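PDB 5MQR: beta-L-arabinobiosidase from Bacteroides thetaiotaomicron, which hydrolyses glycosidic bonds, probably releasing arabinofuranose units from plant pectin, and may also act as an exo-alpha-sialidase. Local coordinates for residues Phe87-Leu92 against Phe106-Lys111; Pro78-Trp83 against Arg373-Gly378; Ile54-Ala59 against Met398-Ile403. All coordinates share one frame; numbering follows the deposited sequence.

Interaction 1. Residues Phe87-Leu92 against Phe106-Lys111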
loop_
_atom_site.group_PDB
_atom_site.type_symbol
_atom_site.label_atom_id
_atom_site.label_comp_id
_atom_site.label_asym_id
_atom_site.label_seq_id
_atom_site.Cartn_x
_atom_site.Cartn_y
_atom_site.Cartn_z
ATOM N N PHE A 87 -7.601 19.246 20.808
ATOM C CA PHE A 87 -7.483 18.071 21.649
ATOM C C PHE A 87 -7.652 18.475 23.103
ATOM O O PHE A 87 -7.172 19.528 23.508
ATOM C CB PHE A 87 -6.126 17.412 21.515
ATOM C CG PHE A 87 -5.851 16.832 20.161
ATOM C CD1 PHE A 87 -5.213 17.589 19.177
ATOM C CD2 PHE A 87 -6.183 15.515 19.884
ATOM C CE1 PHE A 87 -4.926 17.043 17.939
ATOM C CE2 PHE A 87 -5.905 14.958 18.657
ATOM C CZ PHE A 87 -5.282 15.716 17.681
ATOM N N TYR A 88 -8.332 17.626 23.873
ATOM C CA TYR A 88 -8.405 17.723 25.314
ATOM C C TYR A 88 -7.879 16.409 25.885
ATOM O O TYR A 88 -8.345 15.311 25.513
ATOM C CB TYR A 88 -9.839 17.999 25.751
ATOM C CG TYR A 88 -10.272 19.393 25.374
ATOM C CD1 TYR A 88 -10.760 19.661 24.116
ATOM C CD2 TYR A 88 -10.139 20.448 26.259
ATOM C CE1 TYR A 88 -11.116 20.948 23.753
ATOM C CE2 TYR A 88 -10.498 21.743 25.906
ATOM C CZ TYR A 88 -10.984 21.988 24.642
ATOM O OH TYR A 88 -11.360 23.256 24.253
ATOM N N TYR A 89 -6.910 16.549 26.799
ATOM C CA TYR A 89 -6.101 15.463 27.344
ATOM C C TYR A 89 -6.232 15.575 28.860
ATOM O O TYR A 89 -5.838 16.585 29.457
ATOM C CB TYR A 89 -4.659 15.649 26.890
ATOM C CG TYR A 89 -3.705 14.508 27.177
ATOM C CD1 TYR A 89 -3.289 14.230 28.467
ATOM C CD2 TYR A 89 -3.175 13.736 26.141
ATOM C CE1 TYR A 89 -2.411 13.206 28.733
ATOM C CE2 TYR A 89 -2.271 12.716 26.392
ATOM C CZ TYR A 89 -1.898 12.450 27.692
ATOM O OH TYR A 89 -1.031 11.425 27.984
ATOM N N GLN A 90 -6.828 14.552 29.467
ATOM C CA GLN A 90 -7.083 14.490 30.910
ATOM C C GLN A 90 -6.168 13.412 31.470
ATOM O O GLN A 90 -5.962 12.400 30.812
ATOM C CB GLN A 90 -8.530 14.088 31.157
ATOM C CG GLN A 90 -9.019 14.322 32.554
ATOM C CD GLN A 90 -10.169 13.403 32.984
ATOM O OE1 GLN A 90 -10.021 12.185 32.995
ATOM N NE2 GLN A 90 -11.295 13.990 33.385
ATOM N N TYR A 91 -5.605 13.629 32.656
ATOM C CA TYR A 91 -4.855 12.595 33.346
ATOM C C TYR A 91 -4.930 12.790 34.854
ATOM O O TYR A 91 -5.286 13.858 35.328
ATOM C CB TYR A 91 -3.396 12.507 32.841
ATOM C CG TYR A 91 -2.452 13.613 33.242
ATOM C CD1 TYR A 91 -2.320 14.765 32.460
ATOM C CD2 TYR A 91 -1.670 13.501 34.389
ATOM C CE1 TYR A 91 -1.436 15.780 32.810
ATOM C CE2 TYR A 91 -0.789 14.517 34.761
ATOM C CZ TYR A 91 -0.686 15.656 33.987
ATOM O OH TYR A 91 0.194 16.640 34.349
ATOM N N LEU A 92 -4.605 11.743 35.599
ATOM C CA LEU A 92 -4.614 11.842 37.032
ATOM C C LEU A 92 -3.249 11.702 37.635
ATOM O O LEU A 92 -2.350 11.153 37.037
ATOM C CB LEU A 92 -5.599 10.885 37.666
ATOM C CG LEU A 92 -5.411 9.401 37.542
ATOM C CD1 LEU A 92 -4.578 8.815 38.682
ATOM C CD2 LEU A 92 -6.834 8.791 37.512
ATOM N N PHE A 106 -5.845 16.436 36.043
ATOM C CA PHE A 106 -5.305 17.537 35.236
ATOM C C PHE A 106 -5.951 17.560 33.851
ATOM O O PHE A 106 -6.382 16.515 33.348
ATOM C CB PHE A 106 -3.811 17.369 35.020
ATOM C CG PHE A 106 -2.952 17.756 36.193
ATOM C CD1 PHE A 106 -2.832 19.090 36.570
ATOM C CD2 PHE A 106 -2.184 16.805 36.849
ATOM C CE1 PHE A 106 -1.983 19.462 37.622
ATOM C CE2 PHE A 106 -1.335 17.163 37.879
ATOM C CZ PHE A 106 -1.229 18.495 38.272
ATOM N N LEU A 107 -6.002 18.747 33.251
ATOM C CA LEU A 107 -6.434 18.932 31.859
ATOM C C LEU A 107 -5.448 19.797 31.070
ATOM O O LEU A 107 -4.960 20.826 31.582
ATOM C CB LEU A 107 -7.794 19.611 31.791
ATOM C CG LEU A 107 -8.455 19.766 30.421
ATOM C CD1 LEU A 107 -8.982 18.416 29.935
ATOM C CD2 LEU A 107 -9.567 20.790 30.485
HETATM N N MSE A 108 -5.222 19.407 29.818
HETATM C CA MSE A 108 -4.380 20.127 28.871
HETATM C C MSE A 108 -5.045 20.123 27.524
HETATM O O MSE A 108 -5.745 19.176 27.165
HETATM C CB MSE A 108 -3.113 19.332 28.582
HETATM C CG MSE A 108 -2.203 19.172 29.760
HETATM SE SE MSE A 108 -0.912 17.764 29.333
HETATM C CE MSE A 108 0.428 18.921 28.483
ATOM N N THR A 109 -4.746 21.144 26.732
ATOM C CA THR A 109 -5.344 21.294 25.418
ATOM C C THR A 109 -4.315 21.684 24.339
ATOM O O THR A 109 -3.247 22.179 24.664
ATOM C CB THR A 109 -6.564 22.237 25.489
ATOM O OG1 THR A 109 -7.285 22.139 24.255
ATOM C CG2 THR A 109 -6.174 23.677 25.735
ATOM N N SER A 110 -4.637 21.394 23.071
ATOM C CA SER A 110 -3.761 21.672 21.916
ATOM C C SER A 110 -4.575 21.871 20.633
ATOM O O SER A 110 -5.510 21.123 20.377
ATOM C CB SER A 110 -2.772 20.513 21.744
ATOM O OG SER A 110 -1.862 20.705 20.671
ATOM N N LYS A 111 -4.220 22.869 19.828
ATOM C CA LYS A 111 -4.795 23.013 18.471
ATOM C C LYS A 111 -4.308 21.917 17.508
ATOM O O LYS A 111 -5.091 21.417 16.713
ATOM C CB LYS A 111 -4.485 24.383 17.875
ATOM C CG LYS A 111 -5.143 25.541 18.630
ATOM C CD LYS A 111 -4.367 26.869 18.525
ATOM C CE LYS A 111 -4.090 27.498 19.902
ATOM N NZ LYS A 111 -3.745 28.952 19.820
#
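One backbone oxygen, Phe87 O, takes two donors from the facing strand. Thr109 OG1 reaches Phe87 O at 2.7 Å and Ser110 N reaches the same Phe87 O at 3.2 Å, from opposite faces of the carbonyl plane. Thr109 OG1 also sits over one face of the Tyr88 ring, 3.6 Å above its plane. Gln86 NE2 is a further partner of this hydroxyl, so it has partners in both strands at the Phe87-Ser110 end.

The other end is held by aromatic packing. Tyr91 CG lies between its backbone N and carbonyl carbon (chi1 73°), which swings the ring across to Phe106. Phe106 CB then rests over the Tyr91 ring face, 3.8 Å from its centroid. The two ring planes meet at 34°, and Phe106 CD2 comes within 3.4 Å of Tyr91 CE2.

Met108, a selenomethionine, lies on the face of the sheet that carries Tyr89, Tyr91 and Phe106. It makes two Met-aromatic contacts. Met108 SE meets the Tyr91 ring at the edge, 4.0 Å from Tyr91 CE1, and the Tyr89 ring obliquely. Leu56 and Val57 of strand 52-57 pack on that sheet face, while Phe155 packs on the one carrying Tyr88, Gln90 and Leu107.

Backbone bonds run along the whole pair, including Phe106 N to Tyr91 O at 2.7 Å. This antiparallel beta hairpin supplies the two inner strands of a four-stranded blade, as is typical of a beta propeller.

Interaction 2. Residues Pro78-Trp83 against Arg373-Gly378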
loop_
_atom_site.group_PDB
_atom_site.type_symbol
_atom_site.label_atom_id
_atom_site.label_comp_id
_atom_site.label_asym_id
_atom_site.label_seq_id
_atom_site.Cartn_x
_atom_site.Cartn_y
_atom_site.Cartn_z
ATOM N N PRO A 78 -4.555 8.425 31.113
ATOM C CA PRO A 78 -5.032 9.519 30.294
ATOM C C PRO A 78 -6.371 9.234 29.623
ATOM O O PRO A 78 -6.704 8.072 29.370
ATOM C CB PRO A 78 -3.912 9.709 29.259
ATOM C CG PRO A 78 -3.296 8.364 29.134
ATOM C CD PRO A 78 -3.405 7.737 30.497
HETATM N N MSE A 79 -7.109 10.306 29.366
HETATM C CA MSE A 79 -8.332 10.307 28.554
HETATM C C MSE A 79 -8.147 11.330 27.475
HETATM O O MSE A 79 -7.369 12.280 27.626
HETATM C CB MSE A 79 -9.569 10.673 29.367
HETATM C CG MSE A 79 -9.728 9.810 30.617
HETATM SE SE MSE A 79 -10.356 8.014 30.103
HETATM C CE MSE A 79 -9.255 6.947 31.363
ATOM N N LEU A 80 -8.853 11.147 26.364
ATOM C CA LEU A 80 -8.701 12.015 25.196
ATOM C C LEU A 80 -10.026 12.329 24.503
ATOM O O LEU A 80 -10.867 11.445 24.312
ATOM C CB LEU A 80 -7.728 11.370 24.211
ATOM C CG LEU A 80 -7.194 12.196 23.038
ATOM C CD1 LEU A 80 -6.266 13.316 23.484
ATOM C CD2 LEU A 80 -6.464 11.236 22.102
ATOM N N ALA A 81 -10.207 13.605 24.146
ATOM C CA ALA A 81 -11.310 14.041 23.291
ATOM C C ALA A 81 -10.814 15.111 22.302
ATOM O O ALA A 81 -9.701 15.618 22.446
ATOM C CB ALA A 81 -12.465 14.548 24.120
ATOM N N TYR A 82 -11.619 15.388 21.278
ATOM C CA TYR A 82 -11.356 16.454 20.314
ATOM C C TYR A 82 -12.610 17.292 20.137
ATOM O O TYR A 82 -13.655 16.780 19.761
ATOM C CB TYR A 82 -10.917 15.852 18.977
ATOM C CG TYR A 82 -10.462 16.850 17.936
ATOM C CD1 TYR A 82 -9.146 17.281 17.890
ATOM C CD2 TYR A 82 -11.356 17.351 16.972
ATOM C CE1 TYR A 82 -8.718 18.192 16.921
ATOM C CE2 TYR A 82 -10.952 18.273 16.003
ATOM C CZ TYR A 82 -9.634 18.700 15.983
ATOM O OH TYR A 82 -9.215 19.598 15.030
ATOM N N TRP A 83 -12.509 18.583 20.397
ATOM C CA TRP A 83 -13.681 19.427 20.475
ATOM C C TRP A 83 -13.322 20.836 20.089
ATOM O O TRP A 83 -12.338 21.367 20.573
ATOM C CB TRP A 83 -14.163 19.426 21.920
ATOM C CG TRP A 83 -15.407 20.161 22.166
ATOM C CD1 TRP A 83 -16.657 19.794 21.779
ATOM C CD2 TRP A 83 -15.549 21.395 22.879
ATOM N NE1 TRP A 83 -17.576 20.725 22.207
ATOM C CE2 TRP A 83 -16.920 21.713 22.894
ATOM C CE3 TRP A 83 -14.652 22.255 23.514
ATOM C CZ2 TRP A 83 -17.420 22.872 23.511
ATOM C CZ3 TRP A 83 -15.141 23.401 24.143
ATOM C CH2 TRP A 83 -16.515 23.703 24.134
ATOM N N ARG A 373 -5.514 4.909 25.433
ATOM C CA ARG A 373 -6.880 5.341 25.412
ATOM C C ARG A 373 -6.963 6.454 24.386
ATOM O O ARG A 373 -6.092 7.334 24.326
ATOM C CB ARG A 373 -7.221 5.810 26.823
ATOM C CG ARG A 373 -8.592 6.342 27.039
ATOM C CD ARG A 373 -9.681 5.295 27.145
ATOM N NE ARG A 373 -10.959 6.010 27.274
ATOM C CZ ARG A 373 -12.139 5.448 27.482
ATOM N NH1 ARG A 373 -12.255 4.127 27.604
ATOM N NH2 ARG A 373 -13.214 6.210 27.572
ATOM N N GLY A 374 -8.001 6.399 23.561
ATOM C CA GLY A 374 -8.187 7.313 22.446
ATOM C C GLY A 374 -9.517 8.015 22.651
ATOM O O GLY A 374 -10.052 8.049 23.761
ATOM N N ILE A 375 -10.068 8.528 21.561
ATOM C CA ILE A 375 -11.275 9.303 21.596
ATOM C C ILE A 375 -12.481 8.394 21.349
ATOM O O ILE A 375 -12.539 7.690 20.337
ATOM C CB ILE A 375 -11.215 10.409 20.515
ATOM C CG1 ILE A 375 -9.986 11.310 20.774
ATOM C CG2 ILE A 375 -12.540 11.198 20.430
ATOM C CD1 ILE A 375 -9.565 12.145 19.588
ATOM N N GLN A 376 -13.430 8.413 22.288
ATOM C CA GLN A 376 -14.675 7.707 22.122
ATOM C C GLN A 376 -15.458 8.181 20.904
ATOM O O GLN A 376 -15.350 9.343 20.490
ATOM C CB GLN A 376 -15.576 7.922 23.329
ATOM C CG GLN A 376 -15.153 7.128 24.529
ATOM C CD GLN A 376 -16.208 7.163 25.584
ATOM O OE1 GLN A 376 -17.193 6.462 25.497
ATOM N NE2 GLN A 376 -16.013 7.981 26.576
ATOM N N GLU A 377 -16.255 7.285 20.348
ATOM C CA GLU A 377 -17.144 7.648 19.251
ATOM C C GLU A 377 -18.105 8.718 19.731
ATOM O O GLU A 377 -18.747 8.553 20.784
ATOM C CB GLU A 377 -17.953 6.430 18.768
ATOM C CG GLU A 377 -17.082 5.375 18.130
ATOM C CD GLU A 377 -17.836 4.204 17.545
ATOM O OE1 GLU A 377 -19.055 4.029 17.837
ATOM O OE2 GLU A 377 -17.170 3.456 16.798
ATOM N N GLY A 378 -18.211 9.789 18.954
ATOM C CA GLY A 378 -19.053 10.930 19.299
ATOM C C GLY A 378 -18.325 12.052 20.032
ATOM O O GLY A 378 -18.885 13.150 20.159
HETATM O O HOH W 1 -10.549 8.809 26.268
HETATM O O HOH W 2 -13.244 10.473 24.571
#
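Met79 and Arg373 cross obliquely where a loop of the beta propeller packs against the first strand of a four-stranded blade. The loop, 373-378, belongs to a much later part of the chain. The touching backbones run in roughly the same direction, 35° apart.

Arg373 leaves its backbone with CG anti to N (chi1 178°) and then bends at the next bond (chi2 77°). Its CB and CG pass beside Pro78 O, and Arg373 NE comes to 3.5 Å from Met79 SE. The selenium approaches the guanidinium obliquely. At the far end of the arginine, Gln244 OE1 accepts from Arg373 NH2, and Gln244 NE2 donates to Gln376 OE1, so one glutamine holds both loop side chains. The Gln376 side chain approaches a bound calcium ion to about 3 Å at the nearest atoms.

Leu80 points at the loop and meets Ile375 at an angle. Leu80 CG touches Ile375 CG1 at 3.7 Å. The end of the isoleucine continues past it, and Ile375 CD1 lies 4.0 Å from Tyr82 CB.

Water joins the backbones. The first water takes hydrogens from Leu80 N and from Arg373 NE, the latter at 3.0 Å, and gives one to Gly374 O at 2.7 Å. Arg373 therefore helps to fix the water that links strand and loop. A second water accepts from Gln376 N at 3.1 Å and donates to Leu80 O at 2.6 Å.

Interaction 3. Residues Ile54-Ala59 against Met398-Ile403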
loop_
_atom_site.group_PDB
_atom_site.type_symbol
_atom_site.label_atom_id
_atom_site.label_comp_id
_atom_site.label_asym_id
_atom_site.label_seq_id
_atom_site.Cartn_x
_atom_site.Cartn_y
_atom_site.Cartn_z
ATOM N N ILE A 54 5.061 11.911 20.989
ATOM C CA ILE A 54 5.222 13.247 21.542
ATOM C C ILE A 54 4.993 13.222 23.057
ATOM O O ILE A 54 3.895 12.884 23.514
ATOM C CB ILE A 54 4.225 14.244 20.922
ATOM C CG1 ILE A 54 4.332 14.245 19.393
ATOM C CG2 ILE A 54 4.464 15.658 21.455
ATOM C CD1 ILE A 54 5.699 14.635 18.831
ATOM N N GLN A 55 6.018 13.595 23.825
ATOM C CA GLN A 55 5.870 13.700 25.265
ATOM C C GLN A 55 5.192 15.028 25.627
ATOM O O GLN A 55 5.593 16.098 25.184
ATOM C CB GLN A 55 7.220 13.577 25.959
ATOM C CG GLN A 55 7.174 13.286 27.442
ATOM C CD GLN A 55 8.567 13.184 28.038
ATOM O OE1 GLN A 55 9.383 14.094 27.883
ATOM N NE2 GLN A 55 8.863 12.069 28.678
ATOM N N LEU A 56 4.169 14.920 26.457
ATOM C CA LEU A 56 3.379 16.041 26.889
ATOM C C LEU A 56 3.815 16.535 28.267
ATOM O O LEU A 56 3.901 17.732 28.465
ATOM C CB LEU A 56 1.901 15.641 26.933
ATOM C CG LEU A 56 1.109 15.894 25.669
ATOM C CD1 LEU A 56 1.743 15.185 24.492
ATOM C CD2 LEU A 56 -0.334 15.458 25.847
ATOM N N VAL A 57 4.025 15.607 29.210
ATOM C CA VAL A 57 4.406 15.941 30.588
ATOM C C VAL A 57 5.619 15.119 31.034
ATOM O O VAL A 57 5.600 13.891 30.958
ATOM C CB VAL A 57 3.244 15.696 31.583
ATOM C CG1 VAL A 57 3.657 16.146 32.969
ATOM C CG2 VAL A 57 1.963 16.409 31.132
ATOM N N ARG A 58 6.669 15.812 31.475
ATOM C CA ARG A 58 7.886 15.190 31.978
ATOM C C ARG A 58 7.978 15.479 33.454
ATOM O O ARG A 58 8.270 16.607 33.851
ATOM C CB ARG A 58 9.135 15.737 31.260
ATOM C CG ARG A 58 10.449 15.060 31.642
ATOM C CD ARG A 58 11.660 15.777 31.069
ATOM N NE ARG A 58 12.858 14.962 31.345
ATOM C CZ ARG A 58 13.464 14.871 32.529
ATOM N NH1 ARG A 58 13.031 15.592 33.562
ATOM N NH2 ARG A 58 14.519 14.060 32.682
ATOM N N ALA A 59 7.733 14.458 34.268
ATOM C CA ALA A 59 7.721 14.615 35.738
ATOM C C ALA A 59 9.049 15.146 36.253
ATOM O O ALA A 59 10.108 14.712 35.795
ATOM C CB ALA A 59 7.400 13.293 36.420
HETATM N N MSE A 398 3.617 11.689 30.715
HETATM C CA MSE A 398 2.419 11.625 29.864
HETATM C C MSE A 398 2.833 11.850 28.432
HETATM O O MSE A 398 3.631 12.761 28.117
HETATM C CB MSE A 398 1.337 12.609 30.302
HETATM C CG MSE A 398 0.958 12.550 31.776
HETATM SE SE MSE A 398 0.605 10.722 32.353
HETATM C CE MSE A 398 -0.955 10.387 31.211
ATOM N N TRP A 399 2.313 10.990 27.557
ATOM C CA TRP A 399 2.637 10.991 26.135
ATOM C C TRP A 399 1.368 10.955 25.265
ATOM O O TRP A 399 0.271 10.576 25.723
ATOM C CB TRP A 399 3.461 9.747 25.785
ATOM C CG TRP A 399 4.846 9.754 26.245
ATOM C CD1 TRP A 399 5.291 9.513 27.506
ATOM C CD2 TRP A 399 6.004 9.954 25.441
ATOM N NE1 TRP A 399 6.659 9.547 27.539
ATOM C CE2 TRP A 399 7.127 9.835 26.291
ATOM C CE3 TRP A 399 6.204 10.224 24.085
ATOM C CZ2 TRP A 399 8.424 9.997 25.842
ATOM C CZ3 TRP A 399 7.511 10.395 23.629
ATOM C CH2 TRP A 399 8.608 10.278 24.509
ATOM N N ILE A 400 1.549 11.324 24.004
ATOM C CA ILE A 400 0.562 11.062 22.955
ATOM C C ILE A 400 1.299 10.521 21.709
ATOM O O ILE A 400 2.461 10.809 21.510
ATOM C CB ILE A 400 -0.308 12.325 22.662
ATOM C CG1 ILE A 400 -1.687 11.939 22.103
ATOM C CG2 ILE A 400 0.403 13.325 21.724
ATOM C CD1 ILE A 400 -2.704 13.086 22.065
ATOM N N SER A 401 0.629 9.706 20.907
ATOM C CA SER A 401 1.181 9.284 19.626
ATOM C C SER A 401 0.184 9.569 18.537
ATOM O O SER A 401 -1.008 9.327 18.687
ATOM C CB SER A 401 1.572 7.802 19.611
ATOM O OG SER A 401 2.879 7.607 20.151
ATOM N N ARG A 402 0.694 10.114 17.444
ATOM C CA ARG A 402 -0.070 10.291 16.225
ATOM C C ARG A 402 0.330 9.179 15.254
ATOM O O ARG A 402 1.502 9.007 14.964
ATOM C CB ARG A 402 0.250 11.636 15.619
ATOM C CG ARG A 402 -0.452 11.901 14.306
ATOM C CD ARG A 402 0.365 12.916 13.551
ATOM N NE ARG A 402 -0.336 13.447 12.408
ATOM C CZ ARG A 402 0.206 14.233 11.479
ATOM N NH1 ARG A 402 1.492 14.566 11.515
ATOM N NH2 ARG A 402 -0.563 14.663 10.477
ATOM N N ILE A 403 -0.659 8.469 14.741
ATOM C CA ILE A 403 -0.453 7.392 13.774
ATOM C C ILE A 403 -1.188 7.767 12.477
ATOM O O ILE A 403 -2.414 7.901 12.492
ATOM C CB ILE A 403 -0.958 6.061 14.336
ATOM C CG1 ILE A 403 -0.173 5.734 15.617
ATOM C CG2 ILE A 403 -0.836 4.956 13.300
ATOM C CD1 ILE A 403 -0.977 4.990 16.653
HETATM O O HOH W 3 8.842 9.041 29.232
#
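Trp399 CG stands anti to its carbonyl carbon (chi1 -73°), while Gln55 CG is anti to its backbone N (chi1 -164°). This lays the glutamine chain over the indole. Gln55 CB sits above the centre of the six-membered ring of Trp399, 3.6 Å from its centroid and 5° off the normal, a clear CH-pi contact. The extended chain carries Gln55 NE2 to 3.5 Å from Trp399 NE1. A water at the ring edge, in plane, accepts from Trp399 NE1 at 2.8 Å and weakly from Gln55 NE2. Gln55 OE1 bonds Val437 N.

Beside this pair is a classic beta bulge. Leu56 N and Val57 N reach Met398 O at 2.8 and 3.1 Å, from the same face of its plane. Leu56 CD1 meets Ile400 CG2 at 3.6 Å, and Val57 lies alongside Met398.

Replacing Trp399 by an alanine would probably uncover the Gln55 chain and leave the water without its stronger donor.

The pairing of an N-terminal strand with a late one is consistent with the closure of a beta propeller. CH-pi packing and the shared water together hold the Gln55 chain against the indole, while its amide keeps polar partners.

In the fold
From the N terminus, strand 52-57 comes first, then strands 74-83, 86-94 and 104-110. Interaction 1 closes a short hairpin loop. Interaction 2 closes a long one, bringing the loop after strand 349-350 back to strand 74-83. Interaction 3 closes the longest, pairing strands 52-57 and 397-403. The three nest without crossing: 1 within 2, and 2 within 3. Interaction 1 and the strand of interaction 2 lie in one blade, where strands 74-83 and 86-94 are neighbours. Tyr89 OH probably bonds Trp399 O, Met398 CE touches Pro78 and Tyr91, and Leu80 meets Ile400. That blade is thus tied to the sheet that joins strand 52-57 to strand 397-403.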